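Local coordinates for GCN5-related N-acetyltransferase (Arthrobacter sp., PDB 2R1I) that probably transfers an acetyl group from acetyl-CoA to an amine, as a member of the GNAT family whose acceptor substrate the structure alone does not show, at the interface of chains A and B. Sequence-based numbering; all coordinates share one arbitrary frame. Chains: chain A/B, GCN5-related N-acetyltransferase.

The interface of chains A and B. Residues chain A 140, 146, 150, 156, 164-165; chain B 166, 168.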
loop_
_atom_site.group_PDB
_atom_site.type_symbol
_atom_site.label_atom_id
_atom_site.label_comp_id
_atom_site.label_asym_id
_atom_site.label_seq_id
_atom_site.Cartn_x
_atom_site.Cartn_y
_atom_site.Cartn_z
ATOM N N GLY A 140 2.052 14.869 -6.920
ATOM C CA GLY A 140 2.907 15.299 -8.006
ATOM C C GLY A 140 3.307 16.761 -7.847
ATOM O O GLY A 140 4.372 17.162 -8.304
ATOM N N ARG A 146 9.419 15.039 -3.825
ATOM C CA ARG A 146 9.895 14.279 -4.974
ATOM C C ARG A 146 11.429 14.384 -5.115
ATOM O O ARG A 146 12.106 13.367 -5.319
ATOM C CB ARG A 146 9.182 14.705 -6.262
ATOM C CG ARG A 146 7.672 14.528 -6.216
ATOM C CD ARG A 146 7.020 15.066 -7.449
ATOM N NE ARG A 146 7.440 14.395 -8.675
ATOM C CZ ARG A 146 7.005 14.732 -9.887
ATOM N NH1 ARG A 146 6.123 15.714 -10.032
ATOM N NH2 ARG A 146 7.426 14.082 -10.952
ATOM N N GLU A 150 13.882 11.065 -4.642
ATOM C CA GLU A 150 14.603 10.696 -5.857
ATOM C C GLU A 150 16.112 10.733 -5.603
ATOM O O GLU A 150 16.848 9.933 -6.160
ATOM C CB GLU A 150 14.178 11.571 -7.054
ATOM C CG GLU A 150 12.795 11.270 -7.556
ATOM C CD GLU A 150 12.292 12.178 -8.651
ATOM O OE1 GLU A 150 13.036 13.094 -9.067
ATOM O OE2 GLU A 150 11.139 11.986 -9.117
ATOM N N ASN A 156 9.746 6.718 -9.704
ATOM C CA ASN A 156 8.311 6.573 -10.012
ATOM C C ASN A 156 8.063 5.884 -11.350
ATOM O O ASN A 156 6.924 5.728 -11.783
ATOM C CB ASN A 156 7.574 7.921 -9.966
ATOM C CG ASN A 156 8.090 8.914 -10.989
ATOM O OD1 ASN A 156 8.711 8.545 -11.990
ATOM N ND2 ASN A 156 7.830 10.192 -10.737
ATOM N N PRO A 164 5.500 7.954 -15.493
ATOM C CA PRO A 164 5.162 7.808 -14.079
ATOM C C PRO A 164 4.091 6.816 -13.766
ATOM O O PRO A 164 3.083 6.716 -14.488
ATOM C CB PRO A 164 4.676 9.211 -13.712
ATOM C CG PRO A 164 5.502 10.069 -14.554
ATOM C CD PRO A 164 5.509 9.385 -15.860
HETATM N N MSE A 165 4.317 6.064 -12.695
HETATM C CA MSE A 165 3.287 5.220 -12.083
HETATM C C MSE A 165 2.401 6.117 -11.246
HETATM O O MSE A 165 2.894 7.042 -10.611
HETATM C CB MSE A 165 3.942 4.140 -11.236
HETATM C CG MSE A 165 4.722 3.195 -12.117
HETATM SE SE MSE A 165 5.582 1.766 -11.229
HETATM C CE MSE A 165 7.051 2.668 -10.823
ATOM N N LEU B 166 1.519 10.254 -7.411
ATOM C CA LEU B 166 2.505 9.339 -7.974
ATOM C C LEU B 166 2.920 8.219 -7.036
ATOM O O LEU B 166 2.979 8.404 -5.825
ATOM C CB LEU B 166 3.761 10.136 -8.329
ATOM C CG LEU B 166 3.567 11.354 -9.270
ATOM C CD1 LEU B 166 4.899 12.065 -9.508
ATOM C CD2 LEU B 166 2.944 10.896 -10.569
ATOM N N TYR B 168 6.020 5.856 -5.984
ATOM C CA TYR B 168 7.471 5.702 -5.897
ATOM C C TYR B 168 7.846 4.403 -5.168
ATOM O O TYR B 168 7.127 3.936 -4.250
ATOM C CB TYR B 168 8.083 6.900 -5.134
ATOM C CG TYR B 168 8.256 8.154 -5.952
ATOM C CD1 TYR B 168 7.197 9.073 -6.099
ATOM C CD2 TYR B 168 9.477 8.478 -6.512
ATOM C CE1 TYR B 168 7.350 10.258 -6.867
ATOM C CE2 TYR B 168 9.641 9.652 -7.243
ATOM C CZ TYR B 168 8.574 10.544 -7.398
ATOM O OH TYR B 168 8.758 11.677 -8.170
#
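With CG anti to its carbonyl carbon (chi1 -80°) and the ring turned about crosswise to the CA-CB bond (chi2 86°), B:Tyr168 reaches from strand 165-171 of one GNAT-fold subunit to helix 143-150 of the other, where A:Arg146, bent at chi3 (62°), turns its NE towards the phenol. The meeting illustrates how a two-fold pairing of acetyltransferase subunits can satisfy a polar group at the interface by giving it a donor and an acceptor; whether this dimer is the biological one is not settled by the crystal alone. The phenol OH of B:Tyr168 donates to the carboxylate OE2 of A:Glu150 at 2.6 Å, meeting OE2 on its anti side but well out of the carboxylate plane, while OE2 itself lies at the ring edge, in the plane of the ring. The same hydroxyl accepts from NE of A:Arg146 at 3.1 Å, in a bond somewhat tilted from the guanidinium plane. A third neighbour, the amide ND2 of A:Asn156, stands 3.1 Å from the OH of B:Tyr168 and can donate a hydrogen bond to it. The CB of A:Asn156 sits over one ring face, 3.7 Å from the centroid, in a CH-pi contact, and CG of A:Glu150 touches ring carbon CE2 at 3.6 Å. A phenylalanine in place of B:Tyr168 would probably keep this ring packing but leave the carboxylate of A:Glu150 and NE of A:Arg146 without their shared mate. B:Leu166, also on the strand, lays its methyl CD1 over the centre of the guanidinium face, 3.4 Å from CZ of A:Arg146; its other methyl, CD2, packs against CB of A:Pro164. Within chain A, NH1 of A:Arg146 donates to the backbone O of A:Gly140 at 2.9 Å, on a lone pair, which helps fix the rotation of the guanidinium.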